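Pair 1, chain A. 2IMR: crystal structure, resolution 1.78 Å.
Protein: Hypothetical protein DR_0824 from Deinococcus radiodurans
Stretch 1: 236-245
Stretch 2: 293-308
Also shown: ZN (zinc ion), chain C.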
# COMPACT_ATOMS: atom_id res chain seq x y z
N PRO A 236 -4.98 10.99 -6.69
CA PRO A 236 -4.23 9.73 -6.74
C PRO A 236 -5.18 8.53 -6.79
O PRO A 236 -6.32 8.60 -6.30
CB PRO A 236 -3.39 9.78 -5.46
CG PRO A 236 -4.19 10.63 -4.54
CD PRO A 236 -4.69 11.73 -5.46
N LEU A 237 -4.73 7.45 -7.40
CA LEU A 237 -5.53 6.24 -7.54
C LEU A 237 -4.83 5.02 -6.96
O LEU A 237 -3.61 4.93 -6.96
CB LEU A 237 -5.81 5.95 -9.02
CG LEU A 237 -6.79 6.77 -9.85
CD1 LEU A 237 -6.53 6.50 -11.33
CD2 LEU A 237 -8.22 6.42 -9.48
N GLN A 238 -5.63 4.08 -6.47
CA GLN A 238 -5.14 2.80 -5.97
C GLN A 238 -6.18 1.77 -6.38
O GLN A 238 -7.38 1.96 -6.14
CB GLN A 238 -4.94 2.78 -4.45
CG GLN A 238 -3.48 2.96 -4.04
CD GLN A 238 -3.20 2.61 -2.58
OE1 GLN A 238 -3.70 1.61 -2.07
NE2 GLN A 238 -2.37 3.41 -1.92
N ILE A 239 -5.73 0.71 -7.04
CA ILE A 239 -6.60 -0.37 -7.51
C ILE A 239 -5.99 -1.70 -7.05
O ILE A 239 -4.79 -1.91 -7.21
CB ILE A 239 -6.68 -0.40 -9.06
CG1 ILE A 239 -7.05 0.98 -9.61
CG2 ILE A 239 -7.71 -1.44 -9.52
CD1 ILE A 239 -6.97 1.08 -11.12
N HIS A 240 -6.81 -2.57 -6.45
CA HIS A 240 -6.31 -3.89 -6.03
C HIS A 240 -6.29 -4.72 -7.30
O HIS A 240 -7.33 -4.88 -7.93
CB HIS A 240 -7.26 -4.57 -5.04
CG HIS A 240 -7.50 -3.80 -3.79
ND1 HIS A 240 -8.54 -2.91 -3.65
CD2 HIS A 240 -6.86 -3.82 -2.59
CE1 HIS A 240 -8.54 -2.41 -2.43
NE2 HIS A 240 -7.53 -2.95 -1.76
N VAL A 241 -5.14 -5.26 -7.67
CA VAL A 241 -5.07 -6.04 -8.91
C VAL A 241 -4.31 -7.36 -8.79
O VAL A 241 -3.23 -7.41 -8.20
CB VAL A 241 -4.41 -5.20 -10.03
CG1 VAL A 241 -4.39 -5.99 -11.34
CG2 VAL A 241 -5.17 -3.89 -10.21
N ALA A 242 -4.91 -8.41 -9.35
CA ALA A 242 -4.32 -9.75 -9.36
C ALA A 242 -3.86 -10.26 -7.99
O ALA A 242 -2.79 -10.88 -7.86
CB ALA A 242 -3.14 -9.79 -10.35
N GLU A 243 -4.68 -10.02 -6.97
CA GLU A 243 -4.34 -10.44 -5.62
C GLU A 243 -4.28 -11.96 -5.45
O GLU A 243 -3.28 -12.47 -4.95
CB GLU A 243 -5.34 -9.85 -4.61
CG GLU A 243 -5.05 -10.28 -3.17
CD GLU A 243 -5.99 -9.65 -2.17
OE1 GLU A 243 -7.09 -9.22 -2.57
OE2 GLU A 243 -5.63 -9.59 -0.97
N HIS A 244 -5.34 -12.66 -5.86
CA HIS A 244 -5.41 -14.11 -5.73
C HIS A 244 -5.26 -14.78 -7.10
O HIS A 244 -5.69 -14.23 -8.11
CB HIS A 244 -6.75 -14.49 -5.08
CG HIS A 244 -6.80 -15.88 -4.54
ND1 HIS A 244 -7.18 -16.97 -5.30
CD2 HIS A 244 -6.52 -16.37 -3.31
CE1 HIS A 244 -7.13 -18.06 -4.56
NE2 HIS A 244 -6.73 -17.73 -3.35
N PRO A 245 -4.64 -15.97 -7.16
CA PRO A 245 -4.48 -16.64 -8.46
C PRO A 245 -5.78 -16.89 -9.22
O PRO A 245 -5.79 -16.91 -10.45
CB PRO A 245 -3.75 -17.94 -8.10
CG PRO A 245 -4.12 -18.18 -6.67
CD PRO A 245 -4.06 -16.79 -6.08
N GLY A 293 -7.06 1.55 -21.12
CA GLY A 293 -6.55 2.91 -21.03
C GLY A 293 -6.50 3.43 -19.61
O GLY A 293 -6.25 4.62 -19.39
N VAL A 294 -6.72 2.55 -18.64
CA VAL A 294 -6.70 2.94 -17.24
C VAL A 294 -5.28 3.16 -16.70
O VAL A 294 -5.07 4.01 -15.84
CB VAL A 294 -7.43 1.89 -16.37
CG1 VAL A 294 -7.31 2.23 -14.89
CG2 VAL A 294 -8.90 1.83 -16.76
N LEU A 295 -4.31 2.40 -17.20
CA LEU A 295 -2.94 2.56 -16.72
C LEU A 295 -2.34 3.90 -17.14
O LEU A 295 -1.32 4.34 -16.60
CB LEU A 295 -2.05 1.41 -17.19
CG LEU A 295 -2.47 0.02 -16.69
CD1 LEU A 295 -1.36 -0.98 -16.93
CD2 LEU A 295 -2.79 0.07 -15.19
N ALA A 296 -3.00 4.55 -18.09
CA ALA A 296 -2.55 5.85 -18.58
C ALA A 296 -2.58 6.88 -17.46
O ALA A 296 -1.80 7.84 -17.46
CB ALA A 296 -3.45 6.31 -19.73
N ALA A 297 -3.47 6.68 -16.49
CA ALA A 297 -3.59 7.59 -15.35
C ALA A 297 -2.54 7.30 -14.27
O ALA A 297 -2.52 7.95 -13.22
CB ALA A 297 -4.99 7.48 -14.76
N ARG A 298 -1.66 6.34 -14.54
CA ARG A 298 -0.60 5.94 -13.60
C ARG A 298 -1.13 5.60 -12.21
O ARG A 298 -0.58 6.05 -11.20
CB ARG A 298 0.46 7.04 -13.47
CG ARG A 298 1.46 7.12 -14.61
CD ARG A 298 2.56 8.11 -14.26
NE ARG A 298 2.00 9.43 -13.93
CZ ARG A 298 2.51 10.26 -13.03
NH1 ARG A 298 3.60 9.92 -12.34
NH2 ARG A 298 1.93 11.43 -12.80
N PRO A 299 -2.19 4.78 -12.13
CA PRO A 299 -2.72 4.42 -10.82
C PRO A 299 -1.74 3.50 -10.09
O PRO A 299 -0.98 2.77 -10.73
CB PRO A 299 -4.01 3.68 -11.16
CG PRO A 299 -3.62 2.96 -12.43
CD PRO A 299 -2.90 4.06 -13.20
N THR A 300 -1.76 3.55 -8.76
CA THR A 300 -0.90 2.67 -7.98
C THR A 300 -1.65 1.34 -7.91
O THR A 300 -2.83 1.30 -7.56
CB THR A 300 -0.66 3.22 -6.56
OG1 THR A 300 0.13 4.41 -6.65
CG2 THR A 300 0.08 2.21 -5.71
N LEU A 301 -0.97 0.25 -8.26
CA LEU A 301 -1.57 -1.07 -8.25
C LEU A 301 -1.19 -1.84 -6.99
O LEU A 301 -0.01 -1.98 -6.67
CB LEU A 301 -1.13 -1.84 -9.50
CG LEU A 301 -1.35 -1.08 -10.82
CD1 LEU A 301 -0.83 -1.93 -11.98
CD2 LEU A 301 -2.83 -0.75 -11.01
N VAL A 302 -2.20 -2.34 -6.29
CA VAL A 302 -1.99 -3.06 -5.04
C VAL A 302 -2.02 -4.59 -5.17
O VAL A 302 -2.83 -5.15 -5.90
CB VAL A 302 -3.02 -2.62 -4.00
CG1 VAL A 302 -2.72 -3.26 -2.65
CG2 VAL A 302 -3.02 -1.10 -3.90
N HIS A 303 -1.11 -5.24 -4.43
CA HIS A 303 -0.95 -6.69 -4.39
C HIS A 303 -0.16 -7.16 -5.60
O HIS A 303 1.02 -7.47 -5.47
CB HIS A 303 -2.32 -7.38 -4.28
CG HIS A 303 -3.03 -7.08 -3.00
ND1 HIS A 303 -2.44 -7.25 -1.76
CD2 HIS A 303 -4.27 -6.60 -2.75
CE1 HIS A 303 -3.28 -6.88 -0.82
NE2 HIS A 303 -4.40 -6.48 -1.39
N MET A 304 -0.81 -7.24 -6.76
CA MET A 304 -0.11 -7.62 -7.99
C MET A 304 0.73 -8.88 -7.83
O MET A 304 1.89 -8.93 -8.25
CB MET A 304 0.80 -6.47 -8.42
CG MET A 304 0.05 -5.21 -8.82
SD MET A 304 -0.76 -5.48 -10.39
CE MET A 304 0.65 -5.24 -11.52
N VAL A 305 0.14 -9.90 -7.22
CA VAL A 305 0.85 -11.15 -6.98
C VAL A 305 0.82 -12.09 -8.18
O VAL A 305 1.84 -12.67 -8.55
CB VAL A 305 0.25 -11.88 -5.75
CG1 VAL A 305 0.85 -13.28 -5.62
CG2 VAL A 305 0.53 -11.06 -4.50
N ASN A 306 -0.34 -12.22 -8.79
CA ASN A 306 -0.48 -13.13 -9.91
C ASN A 306 -0.46 -12.43 -11.26
O ASN A 306 -1.50 -12.22 -11.88
CB ASN A 306 -1.75 -13.94 -9.68
CG ASN A 306 -1.69 -14.72 -8.37
OD1 ASN A 306 -1.12 -15.80 -8.31
ND2 ASN A 306 -2.25 -14.14 -7.30
N VAL A 307 0.74 -12.08 -11.69
CA VAL A 307 0.96 -11.39 -12.95
C VAL A 307 1.99 -12.14 -13.79
O VAL A 307 2.70 -13.02 -13.29
CB VAL A 307 1.47 -9.95 -12.71
CG1 VAL A 307 0.45 -9.16 -11.89
CG2 VAL A 307 2.82 -9.98 -12.01
N THR A 308 2.06 -11.79 -15.06
CA THR A 308 3.00 -12.43 -15.98
C THR A 308 4.14 -11.49 -16.31
O THR A 308 4.11 -10.32 -15.95
CB THR A 308 2.31 -12.79 -17.30
OG1 THR A 308 1.92 -11.58 -17.97
CG2 THR A 308 1.08 -13.64 -17.05
ZN ZN C . -6.96 -3.27 0.21
O HOH W 1 -2.11 7.47 -8.60
O HOH W 2 -1.86 6.27 -5.44
O HOH W 3 -6.31 -4.94 0.36

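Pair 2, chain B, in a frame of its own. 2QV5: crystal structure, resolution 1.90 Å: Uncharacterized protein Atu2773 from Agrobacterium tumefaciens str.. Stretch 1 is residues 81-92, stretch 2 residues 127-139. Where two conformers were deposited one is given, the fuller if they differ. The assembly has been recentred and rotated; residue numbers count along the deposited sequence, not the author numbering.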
# COMPACT_ATOMS: atom_id res chain seq x y z
N GLU B 81 3.74 5.81 8.20
CA GLU B 81 3.18 4.45 8.13
C GLU B 81 3.71 3.78 6.87
O GLU B 81 3.88 4.41 5.83
CB GLU B 81 1.65 4.48 8.08
CG GLU B 81 1.00 3.19 8.52
CD GLU B 81 -0.50 3.27 8.57
OE1 GLU B 81 -1.03 4.04 9.41
OE2 GLU B 81 -1.16 2.55 7.77
N ILE B 82 3.98 2.48 6.96
CA ILE B 82 4.60 1.72 5.87
C ILE B 82 3.70 0.56 5.43
O ILE B 82 3.10 -0.08 6.29
CB ILE B 82 6.01 1.19 6.33
CG1 ILE B 82 7.11 2.20 6.03
CG2 ILE B 82 6.41 -0.11 5.64
CD1 ILE B 82 7.18 3.38 6.92
N LEU B 83 3.63 0.28 4.13
CA LEU B 83 2.99 -0.93 3.58
C LEU B 83 4.02 -1.76 2.81
O LEU B 83 4.95 -1.20 2.22
CB LEU B 83 1.83 -0.57 2.66
CG LEU B 83 0.62 0.13 3.27
CD1 LEU B 83 -0.41 0.45 2.22
CD2 LEU B 83 -0.02 -0.71 4.36
N LEU B 84 3.84 -3.08 2.82
CA LEU B 84 4.67 -3.97 2.00
C LEU B 84 3.98 -4.28 0.66
O LEU B 84 2.87 -4.77 0.65
CB LEU B 84 4.91 -5.29 2.74
CG LEU B 84 5.80 -6.33 2.05
CD1 LEU B 84 7.19 -5.77 1.71
CD2 LEU B 84 5.89 -7.53 2.95
N GLN B 85 4.65 -4.01 -0.46
CA GLN B 85 4.09 -4.35 -1.77
C GLN B 85 4.46 -5.77 -2.19
O GLN B 85 5.64 -6.09 -2.33
CB GLN B 85 4.54 -3.39 -2.86
CG GLN B 85 3.91 -2.04 -2.81
CD GLN B 85 4.56 -1.05 -3.76
OE1 GLN B 85 5.71 -0.65 -3.56
NE2 GLN B 85 3.83 -0.64 -4.78
N ILE B 86 3.45 -6.59 -2.44
CA ILE B 86 3.64 -7.99 -2.80
C ILE B 86 3.46 -8.19 -4.30
O ILE B 86 2.39 -7.88 -4.84
CB ILE B 86 2.64 -8.88 -2.03
CG1 ILE B 86 2.82 -8.70 -0.52
CG2 ILE B 86 2.81 -10.36 -2.41
CD1 ILE B 86 4.18 -9.14 -0.03
N PRO B 87 4.49 -8.70 -4.99
CA PRO B 87 4.38 -8.97 -6.44
C PRO B 87 3.37 -10.08 -6.75
O PRO B 87 3.48 -11.19 -6.23
CB PRO B 87 5.80 -9.38 -6.84
CG PRO B 87 6.45 -9.85 -5.60
CD PRO B 87 5.82 -9.07 -4.47
N LEU B 88 2.37 -9.77 -7.58
CA LEU B 88 1.32 -10.72 -7.97
C LEU B 88 1.23 -10.84 -9.49
O LEU B 88 1.57 -9.90 -10.20
CB LEU B 88 -0.04 -10.30 -7.40
CG LEU B 88 -0.26 -10.08 -5.90
CD1 LEU B 88 -1.72 -9.69 -5.70
CD2 LEU B 88 0.05 -11.33 -5.09
N GLU B 89 0.76 -11.99 -9.98
CA GLU B 89 0.81 -12.30 -11.42
C GLU B 89 -0.02 -11.35 -12.27
O GLU B 89 -1.24 -11.27 -12.10
CB GLU B 89 0.39 -13.74 -11.70
CG GLU B 89 0.74 -14.22 -13.11
CD GLU B 89 0.04 -15.52 -13.48
OE1 GLU B 89 -0.28 -16.31 -12.57
OE2 GLU B 89 -0.19 -15.74 -14.69
N PRO B 90 0.64 -10.61 -13.19
CA PRO B 90 -0.08 -9.74 -14.11
C PRO B 90 -0.61 -10.52 -15.32
O PRO B 90 -0.33 -11.72 -15.45
CB PRO B 90 1.00 -8.74 -14.54
CG PRO B 90 2.28 -9.53 -14.47
CD PRO B 90 2.09 -10.59 -13.41
N PHE B 91 -1.36 -9.85 -16.19
CA PHE B 91 -1.87 -10.48 -17.42
C PHE B 91 -0.79 -10.82 -18.46
O PHE B 91 -0.95 -11.76 -19.24
CB PHE B 91 -2.96 -9.62 -18.06
CG PHE B 91 -4.31 -9.79 -17.43
CD1 PHE B 91 -4.98 -11.01 -17.50
CD2 PHE B 91 -4.92 -8.72 -16.77
CE1 PHE B 91 -6.23 -11.17 -16.92
CE2 PHE B 91 -6.17 -8.87 -16.19
CZ PHE B 91 -6.83 -10.11 -16.26
N GLY B 92 0.31 -10.07 -18.44
CA GLY B 92 1.38 -10.25 -19.42
C GLY B 92 2.51 -11.18 -19.01
O GLY B 92 3.64 -11.02 -19.48
N THR B 127 1.90 -1.99 8.39
CA THR B 127 0.53 -2.18 8.88
C THR B 127 -0.22 -3.10 7.98
O THR B 127 -1.26 -3.63 8.36
CB THR B 127 -0.27 -0.85 8.94
OG1 THR B 127 -0.14 -0.14 7.70
CG2 THR B 127 0.19 0.00 10.09
N GLY B 128 0.26 -3.26 6.75
CA GLY B 128 -0.47 -4.09 5.83
C GLY B 128 0.28 -4.31 4.55
O GLY B 128 1.42 -3.87 4.40
N VAL B 129 -0.40 -4.98 3.62
CA VAL B 129 0.19 -5.30 2.34
C VAL B 129 -0.63 -4.66 1.23
O VAL B 129 -1.83 -4.39 1.39
CB VAL B 129 0.32 -6.84 2.09
CG1 VAL B 129 1.09 -7.54 3.20
CG2 VAL B 129 -1.05 -7.48 1.92
N MET B 130 0.02 -4.41 0.10
CA MET B 130 -0.70 -3.98 -1.09
C MET B 130 -0.20 -4.77 -2.29
O MET B 130 0.90 -5.29 -2.26
CB MET B 130 -0.60 -2.45 -1.30
CG MET B 130 0.80 -1.87 -1.41
SD MET B 130 0.95 -0.07 -1.72
CE MET B 130 -0.43 0.24 -2.79
N ASN B 131 -1.03 -4.90 -3.31
CA ASN B 131 -0.64 -5.63 -4.52
C ASN B 131 0.32 -4.79 -5.34
O ASN B 131 0.18 -3.57 -5.40
CB ASN B 131 -1.86 -6.00 -5.37
CG ASN B 131 -2.64 -4.79 -5.81
OD1 ASN B 131 -3.20 -4.06 -4.99
ND2 ASN B 131 -2.69 -4.57 -7.12
N TYR B 132 1.32 -5.44 -5.92
CA TYR B 132 2.02 -4.88 -7.04
C TYR B 132 1.55 -5.69 -8.24
O TYR B 132 1.75 -6.92 -8.27
CB TYR B 132 3.54 -4.94 -6.89
CG TYR B 132 4.25 -4.44 -8.13
CD1 TYR B 132 4.01 -3.15 -8.62
CD2 TYR B 132 5.14 -5.25 -8.83
CE1 TYR B 132 4.64 -2.68 -9.78
CE2 TYR B 132 5.79 -4.79 -9.99
CZ TYR B 132 5.53 -3.50 -10.45
OH TYR B 132 6.16 -3.05 -11.59
N LEU B 133 0.91 -5.00 -9.18
CA LEU B 133 0.27 -5.60 -10.36
C LEU B 133 -0.87 -6.53 -9.96
O LEU B 133 -1.76 -6.13 -9.21
CB LEU B 133 1.29 -6.25 -11.31
CG LEU B 133 2.46 -5.37 -11.79
CD1 LEU B 133 3.39 -6.17 -12.65
CD2 LEU B 133 1.96 -4.15 -12.54
N GLY B 134 -0.87 -7.76 -10.47
CA GLY B 134 -1.82 -8.77 -10.03
C GLY B 134 -3.10 -8.87 -10.83
O GLY B 134 -4.07 -9.43 -10.34
N GLY B 135 -3.09 -8.34 -12.06
CA GLY B 135 -4.25 -8.40 -12.95
C GLY B 135 -4.86 -9.78 -13.11
O GLY B 135 -6.08 -9.94 -13.02
N ARG B 136 -4.00 -10.77 -13.34
CA ARG B 136 -4.43 -12.17 -13.43
C ARG B 136 -4.77 -12.74 -12.05
O ARG B 136 -5.83 -13.34 -11.88
CB ARG B 136 -3.34 -13.01 -14.13
CG ARG B 136 -3.57 -14.53 -14.17
CD ARG B 136 -4.68 -14.96 -15.13
NE ARG B 136 -4.50 -14.46 -16.49
CZ ARG B 136 -4.04 -15.17 -17.52
NH1 ARG B 136 -3.70 -16.45 -17.36
NH2 ARG B 136 -3.92 -14.60 -18.71
N PHE B 137 -3.88 -12.53 -11.08
CA PHE B 137 -3.99 -13.13 -9.74
C PHE B 137 -5.25 -12.73 -8.97
O PHE B 137 -5.91 -13.58 -8.35
CB PHE B 137 -2.74 -12.82 -8.91
CG PHE B 137 -2.57 -13.72 -7.71
CD1 PHE B 137 -1.89 -14.91 -7.82
CD2 PHE B 137 -3.10 -13.36 -6.47
CE1 PHE B 137 -1.73 -15.75 -6.72
CE2 PHE B 137 -2.94 -14.18 -5.37
CZ PHE B 137 -2.25 -15.37 -5.49
N LEU B 138 -5.60 -11.44 -9.01
CA LEU B 138 -6.70 -10.90 -8.22
C LEU B 138 -8.08 -11.35 -8.67
O LEU B 138 -9.03 -11.33 -7.88
CB LEU B 138 -6.62 -9.36 -8.15
CG LEU B 138 -5.40 -8.77 -7.42
CD1 LEU B 138 -5.21 -7.28 -7.75
CD2 LEU B 138 -5.43 -9.03 -5.89
N ALA B 139 -8.19 -11.77 -9.92
CA ALA B 139 -9.44 -12.30 -10.48
C ALA B 139 -9.66 -13.80 -10.21
O ALA B 139 -10.69 -14.36 -10.61
CB ALA B 139 -9.50 -11.99 -11.98
O HOH W 4 0.71 -0.93 -6.16

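Pair 1 and pair 2 are each built on two adjacent parallel strands, after which the second stretch turns in both pairs. The strand axes approach to 4.5 Å in both, crossing at -38° in pair 1 and -40° in pair 2, and fourteen central residues superpose with an RMSD of 0.9 Å.

The backbone ladder is the same. In pair 1, A:Thr300 N donates to A:Leu237 O (2.9 Å), A:Ile239 N to A:Thr300 O (3.0 Å), A:Val302 N to A:Ile239 O (2.8 Å) and A:Val241 N to A:Val302 O (2.9 Å). In pair 2 the matching rungs are B:Met130 N to B:Leu84 O (2.9 Å), B:Ile86 N to B:Met130 O (2.9 Å), B:Tyr132 N to B:Ile86 O (2.9 Å) and B:Leu88 N to B:Tyr132 O (3.0 Å). Because these bonds use only backbone N and O, most side chains can vary. Proline fits at A:Pro299 and B:Pro87, positions whose N donates no rung.

Three matched positions keep their residue type: A:Leu237 and B:Leu84, A:Gln238 and B:Gln85, A:Ile239 and B:Ile86. A:Gln238 and B:Gln85 lay aliphatic carbons over the neighbouring strand: A:Gln238 CG lies 3.8 Å from A:Thr300 CB, and B:Gln85 CG 3.4 Å from B:Met130 CG. The long, flexible methionine covers more of this contact than the compact threonine. On the opposite face, A:Ile239 CD1 reaches A:Pro299 CB at 3.9 Å, while B:Ile86 CG1 meets B:Val129 CB, the counterpart position, at 4.1 Å. Proline and valine both present a compact apolar surface here.

The next positions diverge. A:His240 uses its imidazole to bind zinc, with NE2 2.1 Å from ZN; its ring meets that of A:His303 rim to rim. B:Pro87, its counterpart, has no ligand atom to offer, and its CA lies near the plane of the B:Tyr132 ring, at the edge. A:Val302, a small branched residue, is matched by this tyrosine, whose side chain ends away from the other strand.

A:Val241 and B:Leu88 fill the same pocket differently. The valine packs CG2 against A:Leu301 CD2 (4.0 Å) and CB against A:Met304 SD (3.7 Å). At the methionine's position pair 2 has B:Gly134, whose backbone angles call for glycine; an ideal CB there would also sit 3.0 Å from B:Leu88 CB. The longer leucine extends CD1 to B:Leu138 CD2 (3.8 Å) and CD2 over the face of the B:Phe137 ring, 4.0 Å from its CD2.

Just past the strands, a carbonyl receives amides of the other stretch in both pairs. A:Ala242 O accepts from A:Asn306 N (2.9 Å), and B:Glu89 O accepts from B:Phe137 N (3.1 Å), with a weak bond from B:Arg136 N (3.1 Å), the counterpart of A:Asn306 N. The small alanine packs CB against A:Val307 CG1 at 4.0 Å. Beyond it, A:Glu243 lays CG over the A:His303 ring, 4.0 Å from its centroid, whereas the matching B:Pro90 sets CG against B:Leu133 CD1 (4.0 Å): aliphatic carbon covers the partner either way.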